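Local coordinates for protein invasin homolog AafB, Major fimbrial subunit of aggregative adherence fimbria II AafA chimeric construct (Escherichia coli, PDB 4OR1) that probably serves as the minor pilin of an enteroaggregative adherence fimbria, a chaperone-usher pilus linked to host attachment and biofilm formation, at residues G25-D30 against N114-P119; S74-R79 against G120-S125; G62-Q67 against V78-E83. All coordinates share one frame; numbering follows the deposited sequence.

Interaction 1. Residues G25-D30 against N114-P119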
loop_
_atom_site.group_PDB
_atom_site.type_symbol
_atom_site.label_atom_id
_atom_site.label_comp_id
_atom_site.label_asym_id
_atom_site.label_seq_id
_atom_site.Cartn_x
_atom_site.Cartn_y
_atom_site.Cartn_z
ATOM N N GLY A 25 7.282 1.571 16.960
ATOM C CA GLY A 25 7.205 0.704 18.145
ATOM C C GLY A 25 6.604 -0.654 17.796
ATOM O O GLY A 25 6.123 -0.853 16.682
ATOM N N GLU A 26 6.638 -1.584 18.746
ATOM C CA GLU A 26 6.195 -2.953 18.495
ATOM C C GLU A 26 4.676 -3.123 18.512
ATOM O O GLU A 26 4.143 -4.045 17.894
ATOM C CB GLU A 26 6.836 -3.911 19.504
ATOM C CG GLU A 26 7.458 -5.148 18.877
ATOM C CD GLU A 26 8.474 -5.813 19.784
ATOM O OE1 GLU A 26 9.443 -5.137 20.190
ATOM O OE2 GLU A 26 8.304 -7.011 20.091
ATOM N N GLN A 27 3.983 -2.239 19.221
ATOM C CA GLN A 27 2.537 -2.346 19.366
ATOM C C GLN A 27 1.831 -1.412 18.392
ATOM O O GLN A 27 1.953 -0.190 18.494
ATOM C CB GLN A 27 2.103 -2.064 20.813
ATOM C CG GLN A 27 0.617 -2.302 21.055
ATOM C CD GLN A 27 0.174 -1.997 22.482
ATOM O OE1 GLN A 27 0.856 -1.289 23.227
ATOM N NE2 GLN A 27 -0.984 -2.537 22.865
ATOM N N LEU A 28 1.099 -2.002 17.453
ATOM C CA LEU A 28 0.379 -1.259 16.424
ATOM C C LEU A 28 -1.120 -1.273 16.691
ATOM O O LEU A 28 -1.663 -2.264 17.190
ATOM C CB LEU A 28 0.655 -1.875 15.050
ATOM C CG LEU A 28 1.956 -1.620 14.277
ATOM C CD1 LEU A 28 3.212 -1.850 15.092
ATOM C CD2 LEU A 28 1.970 -2.548 13.080
ATOM N N PHE A 29 -1.786 -0.177 16.350
ATOM C CA PHE A 29 -3.230 -0.081 16.514
ATOM C C PHE A 29 -3.933 -0.005 15.167
ATOM O O PHE A 29 -3.354 0.479 14.197
ATOM C CB PHE A 29 -3.599 1.110 17.400
ATOM C CG PHE A 29 -2.995 1.044 18.782
ATOM C CD1 PHE A 29 -3.644 0.362 19.814
ATOM C CD2 PHE A 29 -1.766 1.649 19.048
ATOM C CE1 PHE A 29 -3.075 0.288 21.099
ATOM C CE2 PHE A 29 -1.199 1.587 20.325
ATOM C CZ PHE A 29 -1.850 0.898 21.353
ATOM N N ASP A 30 -5.171 -0.502 15.100
ATOM C CA ASP A 30 -5.941 -0.457 13.861
ATOM C C ASP A 30 -5.935 0.955 13.274
ATOM O O ASP A 30 -6.094 1.945 13.995
ATOM C CB ASP A 30 -7.370 -0.904 14.095
ATOM C CG ASP A 30 -8.150 -1.038 12.798
ATOM O OD1 ASP A 30 -7.721 -1.814 11.929
ATOM O OD2 ASP A 30 -9.198 -0.378 12.643
ATOM N N ASN A 114 -5.440 -4.265 15.606
ATOM C CA ASN A 114 -4.364 -4.181 16.599
ATOM C C ASN A 114 -3.463 -5.394 16.529
ATOM O O ASN A 114 -3.951 -6.518 16.376
ATOM C CB ASN A 114 -4.924 -4.083 18.010
ATOM C CG ASN A 114 -5.626 -2.789 18.263
ATOM O OD1 ASN A 114 -5.354 -1.779 17.618
ATOM N ND2 ASN A 114 -6.527 -2.794 19.229
ATOM N N GLN A 115 -2.156 -5.170 16.646
ATOM C CA GLN A 115 -1.180 -6.255 16.563
ATOM C C GLN A 115 0.157 -5.895 17.202
ATOM O O GLN A 115 0.501 -4.716 17.343
ATOM C CB GLN A 115 -0.969 -6.689 15.105
ATOM C CG GLN A 115 -0.632 -5.546 14.158
ATOM C CD GLN A 115 -0.770 -5.928 12.696
ATOM O OE1 GLN A 115 -1.740 -5.559 12.038
ATOM N NE2 GLN A 115 0.190 -6.673 12.188
ATOM N N TRP A 116 0.908 -6.926 17.580
ATOM C CA TRP A 116 2.241 -6.761 18.124
ATOM C C TRP A 116 3.224 -7.280 17.093
ATOM O O TRP A 116 3.310 -8.491 16.868
ATOM C CB TRP A 116 2.372 -7.544 19.432
ATOM C CG TRP A 116 1.626 -6.924 20.572
ATOM C CD1 TRP A 116 0.287 -7.019 20.825
ATOM C CD2 TRP A 116 2.172 -6.106 21.610
ATOM N NE1 TRP A 116 -0.036 -6.305 21.953
ATOM C CE2 TRP A 116 1.103 -5.735 22.456
ATOM C CE3 TRP A 116 3.461 -5.643 21.903
ATOM C CZ2 TRP A 116 1.280 -4.927 23.576
ATOM C CZ3 TRP A 116 3.637 -4.836 23.020
ATOM C CH2 TRP A 116 2.549 -4.486 23.842
ATOM N N ALA A 117 3.959 -6.368 16.459
ATOM C CA ALA A 117 4.890 -6.735 15.390
ATOM C C ALA A 117 6.218 -7.155 15.975
ATOM O O ALA A 117 6.755 -6.466 16.830
ATOM C CB ALA A 117 5.093 -5.575 14.440
ATOM N N LYS A 118 6.748 -8.288 15.516
ATOM C CA LYS A 118 8.114 -8.675 15.838
ATOM C C LYS A 118 9.050 -7.582 15.307
ATOM O O LYS A 118 8.772 -6.977 14.264
ATOM C CB LYS A 118 8.447 -10.026 15.209
ATOM N N PRO A 119 10.149 -7.302 16.030
ATOM C CA PRO A 119 11.060 -6.268 15.534
ATOM C C PRO A 119 11.735 -6.706 14.238
ATOM O O PRO A 119 11.839 -7.914 13.961
ATOM C CB PRO A 119 12.105 -6.139 16.651
ATOM C CG PRO A 119 11.539 -6.843 17.813
ATOM C CD PRO A 119 10.655 -7.918 17.266
#
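Gln27 lies across the indole of Trp116, and the pair shows how a two-stranded antiparallel ribbon can carry different chemistry on its two faces. The pair is a non-hydrogen-bonded one, its CA atoms 4.6 Å apart. Gln27 CB stands over the six-membered ring, 3.8 Å from the ring centroid in a CH-pi contact. CG, anti to the backbone N (chi1 -174°), lies over the same ring face toward its rim, and beyond it Gln27 CD meets Trp116 CZ2 at 3.3 Å; the amide and ring planes are 23° apart.

On the other face the contacts between the strands are aliphatic: Leu28 CB lies 4.0 Å from Gln115 CG, and Leu28 CD1 makes an apolar contact with Ala117 CB.

Backbone bonds set this register. Leu28 and Gln115 are a hydrogen-bonded pair, with Leu28 N to Gln115 O at 2.8 Å and the return bond from Gln115 N to Leu28 O at 3.0 Å. Beyond the Gln27-Trp116 pair, Ala117 N donates to Glu26 O at 2.7 Å. Past Phe29 a side chain takes over from the backbone, since Asn114 OD1 accepts from Asp30 N at 2.8 Å, the donor tilted 27° from the amide's plane. The carboxylate of Asp30 faces other partners, Arg79 and the backbone N of Gly113, while Asp32 OD2 accepts from Phe29 N.

Both strands belong to the AafB part and lie near the surface. Leu28 and Ala117 pack on Leu76 of strand 75-80, and Glu26 and Ala117 touch Val154 of strand 146-154, the AafA segment of the engineered fusion.

Interaction 2. Residues S74-R79 against G120-S125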
loop_
_atom_site.group_PDB
_atom_site.type_symbol
_atom_site.label_atom_id
_atom_site.label_comp_id
_atom_site.label_asym_id
_atom_site.label_seq_id
_atom_site.Cartn_x
_atom_site.Cartn_y
_atom_site.Cartn_z
ATOM N N SER A 74 7.961 -13.280 10.873
ATOM C CA SER A 74 7.413 -11.955 11.165
ATOM C C SER A 74 6.387 -11.542 10.111
ATOM O O SER A 74 6.719 -11.388 8.938
ATOM C CB SER A 74 8.526 -10.911 11.173
ATOM O OG SER A 74 9.595 -11.243 12.029
ATOM N N LYS A 75 5.141 -11.351 10.524
ATOM C CA LYS A 75 4.103 -10.918 9.597
ATOM C C LYS A 75 3.488 -9.613 10.064
ATOM O O LYS A 75 3.468 -9.308 11.255
ATOM C CB LYS A 75 2.991 -11.964 9.452
ATOM C CG LYS A 75 3.437 -13.367 9.078
ATOM C CD LYS A 75 2.212 -14.265 8.925
ATOM C CE LYS A 75 2.558 -15.756 8.994
ATOM N NZ LYS A 75 3.238 -16.230 7.765
ATOM N N LEU A 76 2.957 -8.857 9.119
ATOM C CA LEU A 76 2.342 -7.589 9.424
ATOM C C LEU A 76 1.024 -7.543 8.668
ATOM O O LEU A 76 0.999 -7.729 7.451
ATOM C CB LEU A 76 3.259 -6.479 8.951
ATOM C CG LEU A 76 3.284 -5.205 9.760
ATOM C CD1 LEU A 76 4.050 -5.448 11.022
ATOM C CD2 LEU A 76 3.997 -4.167 8.952
ATOM N N TRP A 77 -0.074 -7.320 9.376
ATOM C CA TRP A 77 -1.368 -7.297 8.721
ATOM C C TRP A 77 -1.735 -5.869 8.440
ATOM O O TRP A 77 -1.809 -5.049 9.352
ATOM C CB TRP A 77 -2.420 -8.016 9.563
ATOM C CG TRP A 77 -2.271 -9.510 9.470
ATOM C CD1 TRP A 77 -2.860 -10.340 8.554
ATOM C CD2 TRP A 77 -1.434 -10.344 10.286
ATOM N NE1 TRP A 77 -2.448 -11.642 8.755
ATOM C CE2 TRP A 77 -1.569 -11.675 9.803
ATOM C CE3 TRP A 77 -0.579 -10.098 11.371
ATOM C CZ2 TRP A 77 -0.893 -12.758 10.380
ATOM C CZ3 TRP A 77 0.100 -11.170 11.938
ATOM C CH2 TRP A 77 -0.065 -12.489 11.443
ATOM N N VAL A 78 -1.933 -5.558 7.168
ATOM C CA VAL A 78 -1.999 -4.166 6.735
ATOM C C VAL A 78 -3.078 -4.000 5.678
ATOM O O VAL A 78 -3.379 -4.949 4.941
ATOM C CB VAL A 78 -0.631 -3.690 6.174
ATOM C CG1 VAL A 78 0.482 -3.899 7.218
ATOM C CG2 VAL A 78 -0.281 -4.407 4.882
ATOM N N ARG A 79 -3.668 -2.809 5.608
ATOM C CA ARG A 79 -4.636 -2.523 4.548
ATOM C C ARG A 79 -4.311 -1.241 3.787
ATOM O O ARG A 79 -3.684 -0.332 4.334
ATOM C CB ARG A 79 -6.086 -2.520 5.077
ATOM C CG ARG A 79 -6.428 -1.342 5.947
ATOM C CD ARG A 79 -7.819 -1.474 6.570
ATOM N NE ARG A 79 -8.094 -0.326 7.448
ATOM C CZ ARG A 79 -7.998 -0.344 8.776
ATOM N NH1 ARG A 79 -7.670 -1.460 9.410
ATOM N NH2 ARG A 79 -8.244 0.751 9.467
ATOM N N GLY A 120 12.173 -5.731 13.451
ATOM C CA GLY A 120 12.837 -6.025 12.191
ATOM C C GLY A 120 12.409 -5.102 11.073
ATOM O O GLY A 120 11.892 -4.003 11.313
ATOM N N GLU A 121 12.626 -5.553 9.844
ATOM C CA GLU A 121 12.372 -4.716 8.687
ATOM C C GLU A 121 11.290 -5.238 7.775
ATOM O O GLU A 121 11.266 -6.421 7.425
ATOM C CB GLU A 121 13.655 -4.481 7.902
ATOM C CG GLU A 121 14.375 -3.231 8.358
ATOM C CD GLU A 121 15.548 -2.851 7.487
ATOM O OE1 GLU A 121 15.584 -3.254 6.298
ATOM O OE2 GLU A 121 16.426 -2.131 8.005
ATOM N N TYR A 122 10.403 -4.333 7.379
ATOM C CA TYR A 122 9.304 -4.678 6.504
ATOM C C TYR A 122 9.316 -3.788 5.276
ATOM O O TYR A 122 9.289 -2.560 5.390
ATOM C CB TYR A 122 7.982 -4.573 7.259
ATOM C CG TYR A 122 7.946 -5.446 8.495
ATOM C CD1 TYR A 122 7.597 -6.798 8.410
ATOM C CD2 TYR A 122 8.292 -4.927 9.746
ATOM C CE1 TYR A 122 7.567 -7.603 9.540
ATOM C CE2 TYR A 122 8.280 -5.730 10.879
ATOM C CZ TYR A 122 7.909 -7.062 10.772
ATOM O OH TYR A 122 7.875 -7.865 11.895
ATOM N N ILE A 123 9.391 -4.424 4.109
ATOM C CA ILE A 123 9.366 -3.724 2.825
ATOM C C ILE A 123 7.942 -3.667 2.257
ATOM O O ILE A 123 7.333 -4.708 1.955
ATOM C CB ILE A 123 10.285 -4.419 1.778
ATOM C CG1 ILE A 123 11.753 -4.373 2.213
ATOM C CG2 ILE A 123 10.093 -3.783 0.386
ATOM C CD1 ILE A 123 12.623 -5.392 1.518
ATOM N N PHE A 124 7.405 -2.457 2.125
ATOM C CA PHE A 124 6.125 -2.277 1.454
ATOM C C PHE A 124 6.402 -2.035 -0.020
ATOM O O PHE A 124 7.200 -1.160 -0.366
ATOM C CB PHE A 124 5.360 -1.093 2.036
ATOM C CG PHE A 124 4.970 -1.259 3.472
ATOM C CD1 PHE A 124 4.611 -2.497 3.985
ATOM C CD2 PHE A 124 4.964 -0.166 4.320
ATOM C CE1 PHE A 124 4.247 -2.644 5.325
ATOM C CE2 PHE A 124 4.591 -0.299 5.657
ATOM C CZ PHE A 124 4.231 -1.542 6.157
ATOM N N SER A 125 5.753 -2.809 -0.884
ATOM C CA SER A 125 5.912 -2.630 -2.318
ATOM C C SER A 125 4.563 -2.512 -3.002
ATOM O O SER A 125 3.720 -3.409 -2.903
ATOM C CB SER A 125 6.704 -3.778 -2.913
ATOM O OG SER A 125 6.703 -3.685 -4.323
#
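Leu76 rests over the ring of Tyr122, a compact example of how the two sheets of a beta sandwich meet through side chains alone. Strands 75-79 and 120-125 come from different sheets; their axes approach to 9.0 Å with an angle of 42° between their directions, and the layers meet with no backbone pairing.

The path of Tyr122 shows the layering. Its CB leaves strand 120-125 toward the other sheet, and CG, anti to the carbonyl carbon (chi1 -57°), comes within 4.2 Å of Leu76 CD2. Farther out, Leu76 CD1 sits 4.1 Å above the plane and over the ring centre in a CH-pi contact. Tyr122 CE1 lies 3.8 Å from Ser74 CB, which also adjoins the hydroxyl, with Ser74 O at the ring edge and in its plane. The phenol OH at the tip hydrogen-bonds to the backbone O of Lys118.

Of the two Leu76 methyls, CD1 covers Tyr122, while CD2 bridges Tyr122 and the edge of Phe124, 3.8 Å from Phe124 CZ. Val78 CG1 completes the row, 4.4 Å from Phe124 CE1. Leu34 of strand 33-41 packs on Leu76, Val78 and Phe124.

No hydrogen bond links the two segments, and all five touching residues are buried. Cohesion between the two strands therefore comes from dispersion and hydrophobic burial, with the hydroxyl of Tyr122 satisfied by the carbonyl of Lys118, just before strand 120-125.

Interaction 3. Residues G62-Q67 against V78-E83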
loop_
_atom_site.group_PDB
_atom_site.type_symbol
_atom_site.label_atom_id
_atom_site.label_comp_id
_atom_site.label_asym_id
_atom_site.label_seq_id
_atom_site.Cartn_x
_atom_site.Cartn_y
_atom_site.Cartn_z
ATOM N N GLY A 62 -7.460 -5.311 -1.026
ATOM C CA GLY A 62 -7.030 -4.195 -0.185
ATOM C C GLY A 62 -6.332 -4.591 1.110
ATOM O O GLY A 62 -5.681 -3.757 1.744
ATOM N N HIS A 63 -6.462 -5.862 1.499
ATOM C CA HIS A 63 -5.910 -6.355 2.757
ATOM C C HIS A 63 -4.789 -7.358 2.532
ATOM O O HIS A 63 -4.930 -8.301 1.747
ATOM C CB HIS A 63 -7.003 -7.001 3.588
ATOM C CG HIS A 63 -8.104 -6.065 3.956
ATOM N ND1 HIS A 63 -8.329 -5.654 5.253
ATOM C CD2 HIS A 63 -9.038 -5.449 3.193
ATOM C CE1 HIS A 63 -9.366 -4.832 5.271
ATOM N NE2 HIS A 63 -9.815 -4.696 4.036
ATOM N N TYR A 64 -3.679 -7.159 3.236
ATOM C CA TYR A 64 -2.448 -7.862 2.910
ATOM C C TYR A 64 -1.696 -8.361 4.131
ATOM O O TYR A 64 -1.872 -7.851 5.250
ATOM C CB TYR A 64 -1.543 -6.946 2.088
ATOM C CG TYR A 64 -2.059 -6.691 0.699
ATOM C CD1 TYR A 64 -1.813 -7.612 -0.331
ATOM C CD2 TYR A 64 -2.809 -5.542 0.406
ATOM C CE1 TYR A 64 -2.299 -7.391 -1.621
ATOM C CE2 TYR A 64 -3.292 -5.300 -0.883
ATOM C CZ TYR A 64 -3.035 -6.224 -1.892
ATOM O OH TYR A 64 -3.516 -5.998 -3.165
ATOM N N ILE A 65 -0.851 -9.362 3.906
ATOM C CA ILE A 65 0.067 -9.831 4.920
ATOM C C ILE A 65 1.493 -9.613 4.422
ATOM O O ILE A 65 1.943 -10.290 3.493
ATOM C CB ILE A 65 -0.158 -11.316 5.232
ATOM C CG1 ILE A 65 -1.656 -11.624 5.278
ATOM C CG2 ILE A 65 0.511 -11.695 6.576
ATOM C CD1 ILE A 65 -1.972 -13.066 5.479
ATOM N N VAL A 66 2.192 -8.648 5.017
ATOM C CA VAL A 66 3.580 -8.363 4.651
ATOM C C VAL A 66 4.507 -9.174 5.559
ATOM O O VAL A 66 4.325 -9.187 6.777
ATOM C CB VAL A 66 3.902 -6.850 4.775
ATOM C CG1 VAL A 66 5.291 -6.539 4.214
ATOM C CG2 VAL A 66 2.844 -5.999 4.060
ATOM N N GLN A 67 5.481 -9.870 4.965
ATOM C CA GLN A 67 6.438 -10.705 5.713
ATOM C C GLN A 67 7.711 -9.921 6.048
ATOM O O GLN A 67 7.996 -8.902 5.426
ATOM C CB GLN A 67 6.782 -11.982 4.930
ATOM N N VAL A 78 -1.933 -5.558 7.168
ATOM C CA VAL A 78 -1.999 -4.166 6.735
ATOM C C VAL A 78 -3.078 -4.000 5.678
ATOM O O VAL A 78 -3.379 -4.949 4.941
ATOM C CB VAL A 78 -0.631 -3.690 6.174
ATOM C CG1 VAL A 78 0.482 -3.899 7.218
ATOM C CG2 VAL A 78 -0.281 -4.407 4.882
ATOM N N ARG A 79 -3.668 -2.809 5.608
ATOM C CA ARG A 79 -4.636 -2.523 4.548
ATOM C C ARG A 79 -4.311 -1.241 3.787
ATOM O O ARG A 79 -3.684 -0.332 4.334
ATOM C CB ARG A 79 -6.086 -2.520 5.077
ATOM C CG ARG A 79 -6.428 -1.342 5.947
ATOM C CD ARG A 79 -7.819 -1.474 6.570
ATOM N NE ARG A 79 -8.094 -0.326 7.448
ATOM C CZ ARG A 79 -7.998 -0.344 8.776
ATOM N NH1 ARG A 79 -7.670 -1.460 9.410
ATOM N NH2 ARG A 79 -8.244 0.751 9.467
ATOM N N LEU A 80 -4.734 -1.198 2.522
ATOM C CA LEU A 80 -4.592 -0.023 1.673
ATOM C C LEU A 80 -5.808 0.866 1.730
ATOM O O LEU A 80 -6.841 0.481 2.262
ATOM C CB LEU A 80 -4.430 -0.446 0.225
ATOM C CG LEU A 80 -3.022 -0.731 -0.286
ATOM C CD1 LEU A 80 -3.102 -1.331 -1.666
ATOM C CD2 LEU A 80 -2.187 0.526 -0.327
ATOM N N GLY A 81 -5.686 2.052 1.147
ATOM C CA GLY A 81 -6.837 2.918 0.918
ATOM C C GLY A 81 -6.875 4.106 1.845
ATOM O O GLY A 81 -6.384 4.041 2.959
ATOM N N ARG A 82 -7.456 5.201 1.378
ATOM C CA ARG A 82 -7.610 6.395 2.192
ATOM C C ARG A 82 -9.029 6.945 2.084
ATOM O O ARG A 82 -9.701 7.136 3.098
ATOM C CB ARG A 82 -6.578 7.464 1.803
ATOM N N GLU A 83 -9.490 7.177 0.856
ATOM C CA GLU A 83 -10.750 7.878 0.625
ATOM C C GLU A 83 -11.821 7.028 -0.061
ATOM O O GLU A 83 -12.724 6.536 0.610
ATOM C CB GLU A 83 -10.512 9.200 -0.128
#
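The beta hairpin of strands 63-67 and 75-80 is locked at its open end by Gly62, Tyr64, Val78 and Leu80. Leu80 N donates to Gly62 O at 2.8 Å. Tyr64 and Val78 then form a hydrogen-bonded antiparallel pair: Tyr64 N reaches Val78 O at 2.8 Å, almost in line with the carbonyl, and Val78 N returns to Tyr64 O at 3.0 Å. Gly62 has a positive phi (91°), a conformation easily taken by a residue that lacks CB.

The alternation of a strand sorts the side chains. On one face His63 and Arg79, a non-hydrogen-bonded pair, run side by side and point the same way. Arg79 CB lies over the imidazole face, 4.1 Å from the ring centroid, while Arg79 CD meets His63 CE1 at 3.9 Å. Their polar ends have other partners: His63 ND1 bonds to Asp112 OD2, and Arg79 NH1 forms salt bridges with Asp30 OD1 and with Asp112 OD1, so that Asp112 joins the two side chains.

The contacts on the opposite face are apolar. Val78 CG2 touches Val66 CG2 at 3.6 Å and also approaches Tyr64 CB, and Tyr64 CE2 meets Leu80 CD1 at 4.0 Å.

Strand 75-80 lies between 63-67 and 104-111 in the six-stranded sheet of the AafB part, with Leu80 packing on Phe107 and Val109. From the other sheet, Met52 of strand 47-52 packs on Val66 and Val78.

In the fold
From the N terminus, the chain first passes through 25-30, whose partner 114-119 arrives only after 83 further residues; interaction 1 thus closes a long loop. Interaction 3 is nested inside it, closing the short excursion between strands 63-67 and 75-80. Interaction 2 starts on that second strand and ends on 120-125, just beyond the close of interaction 1, so the two cross. Strand 75-80 is the shared element: it pairs within one sheet in interaction 3 and faces the second sheet in interaction 2, while its Arg79 reaches back by a salt bridge to Asp30 of interaction 1. Together they tie a peripheral ribbon, a hairpin and both layers of the immunoglobulin-like sandwich.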